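PDB 6CKG: D-glycerate 3-kinase, which probably acts as a kinase that transfers a phosphate group from ATP to D-glycerate. Local coordinates for residues Gln31-His35 with Pro46-Val50; Leu121-Ala126 with Val240-Gln244; Trp182-Pro188 with Ser294-Gln299; Trp309-Arg315 with Gly326-Phe330. All coordinates share one frame. Residue numbers count along the deposited sequence, not the author numbering.

Contact 1. Residues Gln31-His35 with Pro46-Val50; sequences QLARH and PPLVV
Residues 31-35 are alpha helix, with His35 N bonded to Gln31 O at 2.9 Å, and belong to helix 19-38. Pro46 and Pro47 are extended and lead into strand 48-53. The axes of helix 31-35 and strand 48-50 run at 142°, 9.3 Å apart at their closest, with Leu32 and Leu48 nearest in register (CA to CA 6.1 Å). Leu48 (chi1 t, chi2 p) points at the helix: its CD2 lies 3.8 Å from Gln31 CB, 3.6 Å from Leu32 N and 4.1 Å from CB of Leu32 (t, p), while its CD1 reaches His35 CB at 3.9 Å. His35, chi1 t and chi2 67°, swings its ring across Leu48, whose CA sits over the ring face 4.2 Å from the centroid, a CH-pi contact. The same rotamer brings His35 NE2 to Pro46 O, donating a 2.9 Å hydrogen bond near the ring plane. The m, m rotamer of Gln31 carries its OE1 to Arg34 (t, t, p), whose NH2 and NE both donate to it, at 2.9 and 3.1 Å. Leu48 also touches Cys247 of strand 247-253. A helix crossing obliquely over a central strand of the parallel part of the sheet is the layering of an alpha/beta fold of the P-loop kinase type.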
loop_
_atom_site.group_PDB
_atom_site.type_symbol
_atom_site.label_atom_id
_atom_site.label_comp_id
_atom_site.label_asym_id
_atom_site.label_seq_id
_atom_site.Cartn_x
_atom_site.Cartn_y
_atom_site.Cartn_z
ATOM N N GLN A 31 16.614 -6.507 -9.981
ATOM C CA GLN A 31 16.727 -6.459 -8.523
ATOM C C GLN A 31 16.883 -7.860 -7.937
ATOM O O GLN A 31 17.623 -8.058 -6.965
ATOM C CB GLN A 31 15.501 -5.769 -7.931
ATOM C CG GLN A 31 15.451 -4.247 -8.169
ATOM C CD GLN A 31 16.559 -3.516 -7.457
ATOM O OE1 GLN A 31 16.951 -3.898 -6.353
ATOM N NE2 GLN A 31 17.089 -2.458 -8.091
ATOM N N LEU A 32 16.183 -8.844 -8.507
ATOM C CA LEU A 32 16.347 -10.223 -8.049
ATOM C C LEU A 32 17.779 -10.709 -8.268
ATOM O O LEU A 32 18.358 -11.368 -7.394
ATOM C CB LEU A 32 15.357 -11.145 -8.764
ATOM C CG LEU A 32 15.425 -12.654 -8.417
ATOM C CD1 LEU A 32 15.196 -12.895 -6.921
ATOM C CD2 LEU A 32 14.410 -13.459 -9.219
ATOM N N ALA A 33 18.366 -10.387 -9.422
ATOM C CA ALA A 33 19.741 -10.811 -9.690
ATOM C C ALA A 33 20.727 -10.158 -8.726
ATOM O O ALA A 33 21.656 -10.819 -8.249
ATOM C CB ALA A 33 20.125 -10.507 -11.141
ATOM N N ARG A 34 20.550 -8.867 -8.426
ATOM C CA ARG A 34 21.404 -8.205 -7.442
ATOM C C ARG A 34 21.248 -8.843 -6.067
ATOM O O ARG A 34 22.234 -9.125 -5.378
ATOM C CB ARG A 34 21.066 -6.709 -7.377
ATOM C CG ARG A 34 21.897 -5.917 -6.371
ATOM C CD ARG A 34 21.187 -4.634 -5.927
ATOM N NE ARG A 34 19.779 -4.883 -5.615
ATOM C CZ ARG A 34 19.353 -5.538 -4.537
ATOM N NH1 ARG A 34 20.229 -6.004 -3.651
ATOM N NH2 ARG A 34 18.050 -5.728 -4.341
ATOM N N HIS A 35 19.998 -9.043 -5.643
ATOM C CA HIS A 35 19.680 -9.720 -4.387
ATOM C C HIS A 35 20.391 -11.065 -4.277
ATOM O O HIS A 35 21.011 -11.370 -3.252
ATOM C CB HIS A 35 18.155 -9.875 -4.322
ATOM C CG HIS A 35 17.623 -10.519 -3.076
ATOM N ND1 HIS A 35 17.705 -9.932 -1.830
ATOM C CD2 HIS A 35 16.917 -11.662 -2.906
ATOM C CE1 HIS A 35 17.109 -10.708 -0.941
ATOM N NE2 HIS A 35 16.624 -11.765 -1.568
ATOM N N PRO A 46 16.537 -15.550 0.616
ATOM C CA PRO A 46 15.113 -15.287 0.825
ATOM C C PRO A 46 14.477 -14.735 -0.438
ATOM O O PRO A 46 15.193 -14.292 -1.354
ATOM C CB PRO A 46 15.103 -14.236 1.950
ATOM C CG PRO A 46 16.510 -14.134 2.433
ATOM C CD PRO A 46 17.391 -14.591 1.333
ATOM N N PRO A 47 13.143 -14.739 -0.524
ATOM C CA PRO A 47 12.478 -14.001 -1.608
ATOM C C PRO A 47 12.892 -12.536 -1.590
ATOM O O PRO A 47 13.112 -11.948 -0.529
ATOM C CB PRO A 47 10.983 -14.140 -1.286
ATOM C CG PRO A 47 10.881 -15.183 -0.231
ATOM C CD PRO A 47 12.185 -15.268 0.468
ATOM N N LEU A 48 12.988 -11.952 -2.783
ATOM C CA LEU A 48 13.087 -10.506 -2.923
ATOM C C LEU A 48 11.745 -9.894 -2.560
ATOM O O LEU A 48 10.723 -10.275 -3.133
ATOM C CB LEU A 48 13.460 -10.141 -4.360
ATOM C CG LEU A 48 13.490 -8.652 -4.713
ATOM C CD1 LEU A 48 14.745 -7.996 -4.110
ATOM C CD2 LEU A 48 13.455 -8.465 -6.246
ATOM N N VAL A 49 11.729 -8.955 -1.615
ATOM C CA VAL A 49 10.493 -8.266 -1.241
ATOM C C VAL A 49 10.415 -6.965 -2.036
ATOM O O VAL A 49 11.219 -6.049 -1.834
ATOM C CB VAL A 49 10.410 -7.978 0.265
ATOM C CG1 VAL A 49 9.076 -7.298 0.579
ATOM C CG2 VAL A 49 10.562 -9.255 1.081
ATOM N N VAL A 50 9.423 -6.873 -2.911
ATOM C CA VAL A 50 9.171 -5.682 -3.709
ATOM C C VAL A 50 7.990 -4.949 -3.084
ATOM O O VAL A 50 6.856 -5.428 -3.153
ATOM C CB VAL A 50 8.872 -6.047 -5.171
ATOM C CG1 VAL A 50 8.700 -4.799 -6.012
ATOM C CG2 VAL A 50 9.964 -6.964 -5.753
#

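Contact 2. Residues Leu121-Ala126 with Val240-Gln244; sequences LEQCLA and VLWDQ
Residues 121-126 are alpha helix, Leu125 N bonding Leu121 O at 3.0 Å and Ala126 N bonding Glu122 O at 2.9 Å. Across from them 240-242 is helical, and Asp243 and Gln244 follow, with Gln244 N on Leu241 O at 3.1 Å. Glu122 pairs with Leu241 (CA to CA 6.1 Å) and Leu125 with Gln244 (7.7 Å). Leu121 (m, t) points at the other segment and sets CD1 3.9 Å from CD1 of Leu241, whose chi1 of -133° and chi2 of -143° lie between wells. The CA-to-CB bond of Glu122 (m, t) points sideways, but its carboxylate turns in: OE1 comes 3.8 Å from Val240 CG1, and OE2 accepts from a water at 3.0 Å that itself accepts from Leu241 N at 3.0 Å. A second water donates to Glu122 O at 2.8 Å and accepts from Gln244 NE2 at 2.7 Å. One turn on, Leu125 (chi1 t, chi2 34°) places CD2 3.6 Å from Leu241 CD2 and 3.8 Å from Gln244 CB. Leucines thus meet directly while water joins polar groups. Phe179 of strand 176-180 touches Leu121, Leu125 and Leu241, and Met82 of strand 79-83 meets Leu121 and Leu125, so both segments pack on the main sheet.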
loop_
_atom_site.group_PDB
_atom_site.type_symbol
_atom_site.label_atom_id
_atom_site.label_comp_id
_atom_site.label_asym_id
_atom_site.label_seq_id
_atom_site.Cartn_x
_atom_site.Cartn_y
_atom_site.Cartn_z
ATOM N N LEU A 121 0.617 -8.689 9.838
ATOM C CA LEU A 121 1.502 -8.246 8.762
ATOM C C LEU A 121 2.937 -8.685 9.006
ATOM O O LEU A 121 3.589 -9.245 8.119
ATOM C CB LEU A 121 1.431 -6.725 8.633
ATOM C CG LEU A 121 0.268 -6.216 7.797
ATOM C CD1 LEU A 121 -0.040 -4.749 8.123
ATOM C CD2 LEU A 121 0.630 -6.396 6.324
ATOM N N GLU A 122 3.453 -8.427 10.210
ATOM C CA GLU A 122 4.827 -8.800 10.512
ATOM C C GLU A 122 5.001 -10.312 10.502
ATOM O O GLU A 122 5.987 -10.815 9.952
ATOM C CB GLU A 122 5.255 -8.218 11.857
ATOM C CG GLU A 122 5.322 -6.712 11.855
ATOM C CD GLU A 122 5.875 -6.152 13.145
ATOM O OE1 GLU A 122 6.710 -6.833 13.782
ATOM O OE2 GLU A 122 5.463 -5.035 13.523
ATOM N N GLN A 123 4.054 -11.049 11.094
ATOM C CA GLN A 123 4.136 -12.507 11.082
ATOM C C GLN A 123 4.150 -13.045 9.653
ATOM O O GLN A 123 4.946 -13.929 9.320
ATOM C CB GLN A 123 2.974 -13.124 11.890
ATOM C CG GLN A 123 2.975 -14.661 11.913
ATOM C CD GLN A 123 1.758 -15.277 12.629
ATOM O OE1 GLN A 123 0.636 -14.778 12.530
ATOM N NE2 GLN A 123 1.991 -16.370 13.350
ATOM N N CYS A 124 3.272 -12.528 8.790
ATOM C CA CYS A 124 3.184 -13.079 7.440
ATOM C C CYS A 124 4.412 -12.729 6.616
ATOM O O CYS A 124 4.932 -13.572 5.879
ATOM C CB CYS A 124 1.915 -12.586 6.750
ATOM S SG CYS A 124 0.440 -13.450 7.426
ATOM N N LEU A 125 4.910 -11.500 6.739
ATOM C CA LEU A 125 6.086 -11.134 5.961
ATOM C C LEU A 125 7.312 -11.905 6.432
ATOM O O LEU A 125 8.118 -12.353 5.613
ATOM C CB LEU A 125 6.310 -9.622 6.031
ATOM C CG LEU A 125 7.256 -9.033 4.973
ATOM C CD1 LEU A 125 7.153 -9.776 3.633
ATOM C CD2 LEU A 125 6.919 -7.568 4.780
ATOM N N ALA A 126 7.460 -12.100 7.743
ATOM C CA ALA A 126 8.577 -12.912 8.221
ATOM C C ALA A 126 8.443 -14.360 7.760
ATOM O O ALA A 126 9.440 -15.001 7.394
ATOM C CB ALA A 126 8.678 -12.836 9.743
ATOM N N VAL A 240 8.947 -0.986 11.300
ATOM C CA VAL A 240 9.524 -2.336 11.306
ATOM C C VAL A 240 9.092 -3.111 10.062
ATOM O O VAL A 240 9.885 -3.846 9.452
ATOM C CB VAL A 240 9.124 -3.071 12.601
ATOM C CG1 VAL A 240 9.429 -4.558 12.502
ATOM C CG2 VAL A 240 9.842 -2.458 13.795
ATOM N N LEU A 241 7.831 -2.942 9.660
ATOM C CA LEU A 241 7.300 -3.584 8.462
ATOM C C LEU A 241 7.957 -3.034 7.203
ATOM O O LEU A 241 8.356 -3.795 6.308
ATOM C CB LEU A 241 5.791 -3.360 8.402
ATOM C CG LEU A 241 4.755 -4.432 8.118
ATOM C CD1 LEU A 241 3.628 -3.819 7.277
ATOM C CD2 LEU A 241 5.347 -5.681 7.459
ATOM N N TRP A 242 8.043 -1.705 7.095
ATOM C CA TRP A 242 8.682 -1.102 5.922
ATOM C C TRP A 242 10.112 -1.587 5.756
ATOM O O TRP A 242 10.592 -1.776 4.623
ATOM C CB TRP A 242 8.679 0.420 6.024
ATOM C CG TRP A 242 7.344 1.133 6.066
ATOM C CD1 TRP A 242 7.150 2.441 6.467
ATOM C CD2 TRP A 242 6.039 0.643 5.680
ATOM N NE1 TRP A 242 5.823 2.783 6.363
ATOM C CE2 TRP A 242 5.114 1.706 5.902
ATOM C CE3 TRP A 242 5.555 -0.576 5.184
ATOM C CZ2 TRP A 242 3.760 1.588 5.624
ATOM C CZ3 TRP A 242 4.195 -0.695 4.927
ATOM C CH2 TRP A 242 3.311 0.380 5.158
ATOM N N ASP A 243 10.818 -1.780 6.871
ATOM C CA ASP A 243 12.228 -2.157 6.810
ATOM C C ASP A 243 12.452 -3.565 6.266
ATOM O O ASP A 243 13.602 -3.932 6.023
ATOM C CB ASP A 243 12.871 -2.037 8.199
ATOM C CG ASP A 243 13.139 -0.581 8.605
ATOM O OD1 ASP A 243 13.095 0.325 7.737
ATOM O OD2 ASP A 243 13.392 -0.339 9.804
ATOM N N GLN A 244 11.399 -4.366 6.115
ATOM C CA GLN A 244 11.490 -5.687 5.512
ATOM C C GLN A 244 11.475 -5.637 3.990
ATOM O O GLN A 244 11.740 -6.659 3.348
ATOM C CB GLN A 244 10.339 -6.548 6.027
ATOM C CG GLN A 244 10.422 -6.842 7.523
ATOM C CD GLN A 244 11.249 -8.084 7.796
ATOM O OE1 GLN A 244 12.456 -8.100 7.560
ATOM N NE2 GLN A 244 10.590 -9.153 8.252
HETATM O O HOH W 1 8.108 -9.140 9.417
HETATM O O HOH W 2 5.751 -2.608 11.776
#

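Contact 3. Residues Trp182-Pro188 with Ser294-Gln299; sequences WMNGFGP and SYELFQ
At the apolar centre is the Phe186 ring (chi1 m, chi2 15°), set against the C-terminal part of helix 281-298. Gln299 CA lies over its face, 3.9 Å from the centroid in a CH-pi contact, and its edge is turned toward the face of Tyr295 in an offset edge-to-face pair (centroids 5.7 Å apart, planes at 73°). Tyr295 CE2 (chi1 m) lies 3.8 Å from Trp182 CE3 (chi1 p), completing an aromatic cluster; Trp182 CH2 touches Ser294 CB at 3.5 Å. Further along, Phe186 CB packs on Phe298 CB at 3.7 Å. The loop, between strand 176-180 and helix 191-204, makes a type II turn from Met183 to Phe186, closed by Phe186 N on Met183 O at 3.0 Å; at Gly185 (phi/psi 82/-9) a CB would jam against the preceding carbonyl, so glycine suits the position. Phe186 and Gln299 are nearest in register, CA to CA 5.0 Å. At the polar edge Gly187 N donates to Phe298 O at 3.0 Å, and Phe186 CA makes a CA-H...O contact with that oxygen at 3.4 Å. Tyr295 OH is hydrogen-bonded to Gln56, and Gln53 of strand 48-53 bonds Trp182 O. The chemistry implies a loop seated mainly by aromatic packing, with one backbone hydrogen bond between the segments.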
loop_
_atom_site.group_PDB
_atom_site.type_symbol
_atom_site.label_atom_id
_atom_site.label_comp_id
_atom_site.label_asym_id
_atom_site.label_seq_id
_atom_site.Cartn_x
_atom_site.Cartn_y
_atom_site.Cartn_z
ATOM N N TRP A 182 -1.944 1.154 -0.718
ATOM C CA TRP A 182 -2.110 2.567 -1.048
ATOM C C TRP A 182 -1.171 3.457 -0.233
ATOM O O TRP A 182 -0.815 4.548 -0.674
ATOM C CB TRP A 182 -3.571 2.979 -0.833
ATOM C CG TRP A 182 -3.949 3.112 0.620
ATOM C CD1 TRP A 182 -4.394 2.119 1.444
ATOM C CD2 TRP A 182 -3.903 4.308 1.421
ATOM N NE1 TRP A 182 -4.640 2.619 2.706
ATOM C CE2 TRP A 182 -4.340 3.959 2.717
ATOM C CE3 TRP A 182 -3.541 5.637 1.161
ATOM C CZ2 TRP A 182 -4.430 4.890 3.756
ATOM C CZ3 TRP A 182 -3.626 6.567 2.192
ATOM C CH2 TRP A 182 -4.063 6.187 3.479
ATOM N N MET A 183 -0.764 3.013 0.952
ATOM C CA MET A 183 0.121 3.788 1.808
ATOM C C MET A 183 1.421 3.054 2.109
ATOM O O MET A 183 2.106 3.398 3.077
ATOM C CB MET A 183 -0.592 4.166 3.121
ATOM C CG MET A 183 -1.192 2.967 3.883
ATOM S SD MET A 183 -1.714 3.269 5.612
ATOM C CE MET A 183 -0.149 3.059 6.461
ATOM N N ASN A 184 1.775 2.031 1.326
ATOM C CA ASN A 184 2.988 1.290 1.633
ATOM C C ASN A 184 4.194 2.220 1.546
ATOM O O ASN A 184 4.328 3.001 0.600
ATOM C CB ASN A 184 3.145 0.080 0.691
ATOM C CG ASN A 184 2.438 -1.153 1.221
ATOM O OD1 ASN A 184 1.496 -1.041 2.012
ATOM N ND2 ASN A 184 2.887 -2.339 0.798
ATOM N N GLY A 185 5.058 2.163 2.550
ATOM C CA GLY A 185 6.227 3.019 2.563
ATOM C C GLY A 185 5.988 4.440 3.069
ATOM O O GLY A 185 6.962 5.169 3.295
ATOM N N PHE A 186 4.742 4.850 3.288
ATOM C CA PHE A 186 4.489 6.189 3.829
ATOM C C PHE A 186 5.255 6.378 5.132
ATOM O O PHE A 186 5.290 5.481 5.980
ATOM C CB PHE A 186 2.996 6.409 4.070
ATOM C CG PHE A 186 2.226 6.745 2.828
ATOM C CD1 PHE A 186 2.779 6.541 1.579
ATOM C CD2 PHE A 186 0.951 7.278 2.912
ATOM C CE1 PHE A 186 2.068 6.848 0.419
ATOM C CE2 PHE A 186 0.227 7.592 1.770
ATOM C CZ PHE A 186 0.791 7.389 0.519
ATOM N N GLY A 187 5.903 7.539 5.271
ATOM C CA GLY A 187 6.728 7.827 6.425
ATOM C C GLY A 187 6.097 8.815 7.404
ATOM O O GLY A 187 5.476 9.811 7.011
ATOM N N PRO A 188 6.246 8.550 8.703
ATOM C CA PRO A 188 5.749 9.490 9.714
ATOM C C PRO A 188 6.601 10.752 9.743
ATOM O O PRO A 188 7.714 10.797 9.218
ATOM C CB PRO A 188 5.888 8.709 11.016
ATOM C CG PRO A 188 7.116 7.841 10.750
ATOM C CD PRO A 188 6.954 7.409 9.313
ATOM N N SER A 294 -3.393 11.516 4.247
ATOM C CA SER A 294 -2.225 10.654 4.347
ATOM C C SER A 294 -1.289 10.847 3.162
ATOM O O SER A 294 -0.067 10.829 3.336
ATOM C CB SER A 294 -2.651 9.185 4.457
ATOM O OG SER A 294 -3.107 8.892 5.773
ATOM N N TYR A 295 -1.843 10.977 1.948
ATOM C CA TYR A 295 -1.025 11.322 0.788
ATOM C C TYR A 295 -0.311 12.649 1.002
ATOM O O TYR A 295 0.889 12.771 0.730
ATOM C CB TYR A 295 -1.887 11.396 -0.478
ATOM C CG TYR A 295 -2.409 10.068 -1.002
ATOM C CD1 TYR A 295 -1.619 9.250 -1.802
ATOM C CD2 TYR A 295 -3.708 9.661 -0.737
ATOM C CE1 TYR A 295 -2.104 8.038 -2.300
ATOM C CE2 TYR A 295 -4.199 8.452 -1.228
ATOM C CZ TYR A 295 -3.396 7.649 -2.002
ATOM O OH TYR A 295 -3.899 6.462 -2.490
ATOM N N GLU A 296 -1.046 13.661 1.480
ATOM C CA GLU A 296 -0.472 14.997 1.645
ATOM C C GLU A 296 0.675 14.999 2.651
ATOM O O GLU A 296 1.714 15.628 2.416
ATOM C CB GLU A 296 -1.560 15.984 2.074
ATOM C CG GLU A 296 -2.637 16.212 1.014
ATOM C CD GLU A 296 -3.778 17.088 1.502
ATOM O OE1 GLU A 296 -3.628 17.741 2.549
ATOM O OE2 GLU A 296 -4.823 17.145 0.822
ATOM N N LEU A 297 0.509 14.302 3.777
ATOM C CA LEU A 297 1.465 14.373 4.878
ATOM C C LEU A 297 2.615 13.375 4.779
ATOM O O LEU A 297 3.734 13.690 5.198
ATOM C CB LEU A 297 0.750 14.137 6.206
ATOM C CG LEU A 297 -0.218 15.225 6.664
ATOM C CD1 LEU A 297 -0.813 14.808 7.988
ATOM C CD2 LEU A 297 0.511 16.555 6.794
ATOM N N PHE A 298 2.361 12.159 4.295
ATOM C CA PHE A 298 3.267 11.040 4.536
ATOM C C PHE A 298 3.865 10.425 3.278
ATOM O O PHE A 298 4.764 9.582 3.390
ATOM C CB PHE A 298 2.543 9.914 5.298
ATOM C CG PHE A 298 1.815 10.366 6.524
ATOM C CD1 PHE A 298 2.433 11.176 7.472
ATOM C CD2 PHE A 298 0.503 9.975 6.732
ATOM C CE1 PHE A 298 1.747 11.575 8.613
ATOM C CE2 PHE A 298 -0.176 10.370 7.847
ATOM C CZ PHE A 298 0.444 11.185 8.790
ATOM N N GLN A 299 3.363 10.772 2.100
ATOM C CA GLN A 299 3.811 10.110 0.880
ATOM C C GLN A 299 5.295 10.344 0.615
ATOM O O GLN A 299 5.951 9.495 0.006
ATOM C CB GLN A 299 2.975 10.610 -0.294
ATOM C CG GLN A 299 3.152 9.877 -1.591
ATOM C CD GLN A 299 2.208 10.399 -2.644
ATOM O OE1 GLN A 299 1.604 9.625 -3.392
ATOM N NE2 GLN A 299 2.057 11.718 -2.701
#

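Contact 4. Residues Trp309-Arg315 with Gly326-Phe330; sequences WRGKGLR and GTESF
The chain's own C-terminus is bound here: Phe330 OXT accepts from Gly311 N at 2.9 Å and Phe330 O from Gly313 N at 2.9 Å, while a water links OXT of Phe330 (2.6 Å) to NH1 of Arg310 (2.8 Å), whose NE forms a salt bridge with Glu305. Two residues, Lys312 and Gly313, stand opposite the single Phe330 in a classic beta bulge, entered by a type II turn from Trp309 to Lys312. Phe330 N returns a bond to Gly313 O at 3.0 Å. Beyond, the strands run antiparallel, at 162° and 4.7 Å between axes. Leu314 and Ser329 form a non-hydrogen-bonded pair (CA to CA 4.7 Å); Arg315 and Glu328 form a hydrogen-bonded one, Arg315 N to Glu328 O 2.8 Å and Glu328 N to Arg315 O 3.0 Å. The Phe330 ring (chi1 p) is sandwiched: Gly313 CA lies 3.6 Å from its centroid, where a CB would clash, and the Arg315 guanidinium stacks on the opposite face, planes at 19°. Arg315 (t, t, m) also makes salt bridges, NH1 to Glu328 OE1 at 2.8 Å and NH2 to Asp303. Strands 313-318 and 324-329 form a beta hairpin, preceded by turn and bulge, that puts an antiparallel strand on the edge of the otherwise parallel main sheet.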
loop_
_atom_site.group_PDB
_atom_site.type_symbol
_atom_site.label_atom_id
_atom_site.label_comp_id
_atom_site.label_asym_id
_atom_site.label_seq_id
_atom_site.Cartn_x
_atom_site.Cartn_y
_atom_site.Cartn_z
ATOM N N TRP A 309 14.893 0.571 0.966
ATOM C CA TRP A 309 14.933 0.487 -0.489
ATOM C C TRP A 309 15.602 1.691 -1.137
ATOM O O TRP A 309 15.505 1.860 -2.360
ATOM C CB TRP A 309 13.516 0.334 -1.045
ATOM C CG TRP A 309 12.578 1.425 -0.595
ATOM C CD1 TRP A 309 12.399 2.647 -1.173
ATOM C CD2 TRP A 309 11.691 1.382 0.531
ATOM N NE1 TRP A 309 11.447 3.362 -0.489
ATOM C CE2 TRP A 309 10.999 2.608 0.564
ATOM C CE3 TRP A 309 11.400 0.412 1.503
ATOM C CZ2 TRP A 309 10.044 2.906 1.545
ATOM C CZ3 TRP A 309 10.456 0.702 2.471
ATOM C CH2 TRP A 309 9.783 1.940 2.481
ATOM N N ARG A 310 16.248 2.546 -0.350
ATOM C CA ARG A 310 16.938 3.707 -0.903
ATOM C C ARG A 310 17.946 3.266 -1.955
ATOM O O ARG A 310 18.765 2.383 -1.700
ATOM C CB ARG A 310 17.641 4.475 0.220
ATOM C CG ARG A 310 18.536 5.626 -0.245
ATOM C CD ARG A 310 17.703 6.746 -0.833
ATOM N NE ARG A 310 18.323 8.049 -0.614
ATOM C CZ ARG A 310 17.711 9.207 -0.829
ATOM N NH1 ARG A 310 16.459 9.221 -1.271
ATOM N NH2 ARG A 310 18.347 10.350 -0.586
ATOM N N GLY A 311 17.891 3.889 -3.135
ATOM C CA GLY A 311 18.726 3.482 -4.257
ATOM C C GLY A 311 18.196 2.302 -5.050
ATOM O O GLY A 311 18.785 1.942 -6.074
ATOM N N LYS A 312 17.108 1.687 -4.616
ATOM C CA LYS A 312 16.532 0.522 -5.274
ATOM C C LYS A 312 15.053 0.752 -5.556
ATOM O O LYS A 312 14.224 -0.133 -5.344
ATOM C CB LYS A 312 16.724 -0.735 -4.425
ATOM C CG LYS A 312 18.177 -1.111 -4.143
ATOM C CD LYS A 312 18.263 -2.303 -3.180
ATOM C CE LYS A 312 18.035 -1.870 -1.736
ATOM N NZ LYS A 312 17.615 -2.976 -0.779
ATOM N N GLY A 313 14.707 1.944 -6.028
ATOM C CA GLY A 313 13.323 2.295 -6.292
ATOM C C GLY A 313 13.124 2.700 -7.737
ATOM O O GLY A 313 14.022 3.252 -8.377
ATOM N N LEU A 314 11.940 2.402 -8.259
ATOM C CA LEU A 314 11.527 2.786 -9.599
ATOM C C LEU A 314 10.188 3.492 -9.494
ATOM O O LEU A 314 9.237 2.949 -8.914
ATOM C CB LEU A 314 11.404 1.574 -10.524
ATOM C CG LEU A 314 10.784 1.799 -11.905
ATOM C CD1 LEU A 314 11.671 2.729 -12.776
ATOM C CD2 LEU A 314 10.553 0.447 -12.589
ATOM N N ARG A 315 10.111 4.694 -10.050
ATOM C CA ARG A 315 8.893 5.491 -10.024
ATOM C C ARG A 315 8.371 5.670 -11.438
ATOM O O ARG A 315 9.127 6.058 -12.335
ATOM C CB ARG A 315 9.136 6.869 -9.399
ATOM C CG ARG A 315 7.967 7.848 -9.606
ATOM C CD ARG A 315 8.238 9.214 -8.920
ATOM N NE ARG A 315 8.577 9.018 -7.511
ATOM C CZ ARG A 315 9.770 9.275 -6.994
ATOM N NH1 ARG A 315 10.735 9.768 -7.760
ATOM N NH2 ARG A 315 10.002 9.045 -5.714
ATOM N N GLY A 326 6.782 9.706 -17.470
ATOM C CA GLY A 326 8.175 9.758 -17.076
ATOM C C GLY A 326 8.491 8.653 -16.094
ATOM O O GLY A 326 7.600 8.090 -15.451
ATOM N N THR A 327 9.777 8.331 -16.002
ATOM C CA THR A 327 10.249 7.390 -15.000
ATOM C C THR A 327 11.450 7.987 -14.296
ATOM O O THR A 327 12.216 8.762 -14.879
ATOM C CB THR A 327 10.634 6.022 -15.598
ATOM O OG1 THR A 327 11.685 6.202 -16.552
ATOM C CG2 THR A 327 9.436 5.371 -16.259
ATOM N N GLU A 328 11.609 7.610 -13.033
ATOM C CA GLU A 328 12.688 8.111 -12.201
ATOM C C GLU A 328 13.170 6.961 -11.340
ATOM O O GLU A 328 12.388 6.080 -10.980
ATOM C CB GLU A 328 12.217 9.284 -11.298
ATOM C CG GLU A 328 11.824 10.546 -12.049
ATOM C CD GLU A 328 11.324 11.648 -11.136
ATOM O OE1 GLU A 328 10.875 11.346 -10.010
ATOM O OE2 GLU A 328 11.369 12.822 -11.551
ATOM N N SER A 329 14.443 6.977 -10.976
ATOM C CA SER A 329 14.889 6.022 -9.974
ATOM C C SER A 329 14.993 6.728 -8.630
ATOM O O SER A 329 15.124 7.947 -8.566
ATOM C CB SER A 329 16.211 5.355 -10.384
ATOM O OG SER A 329 17.305 6.215 -10.272
ATOM N N PHE A 330 14.834 5.972 -7.552
ATOM C CA PHE A 330 15.072 6.526 -6.229
ATOM C C PHE A 330 15.704 5.458 -5.351
ATOM O O PHE A 330 16.228 4.444 -5.849
ATOM C CB PHE A 330 13.776 7.120 -5.582
ATOM C CG PHE A 330 12.590 6.143 -5.462
ATOM C CD1 PHE A 330 11.749 5.897 -6.552
ATOM C CD2 PHE A 330 12.293 5.538 -4.248
ATOM C CE1 PHE A 330 10.646 5.040 -6.438
ATOM C CE2 PHE A 330 11.189 4.660 -4.119
ATOM C CZ PHE A 330 10.377 4.410 -5.226
ATOM O OXT PHE A 330 15.737 5.606 -4.134
HETATM O O HOH W 3 14.838 7.240 -2.302
HETATM O O HOH W 4 13.812 10.496 -7.074
#

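In the fold
All four contacts reach the six-stranded sheet: contact 1 on strand 48-53, contact 2 over strands 79-83 and 176-180, contact 3 at Gln53, contact 4 at the edge hairpin. Contacts 1 and 4 join where Lys312 CD lies 3.6 Å from Arg34 NH2; contact 1 touches contact 2 through Val49 CB and Gln244 O at 3.6 Å. Trp242 links contact 2 to contact 3, its NE1 2.8 Å from Phe186 O, a probable hydrogen bond, and Trp242 O lies 3.3 Å from Trp309 CZ3 of contact 4. Trp309 CH2 packs on Gly185 CA at 3.7 Å. Strand 48-53 leads into a P-loop-like segment, partly unmodelled (58-60), which in such kinases would bind ATP phosphates.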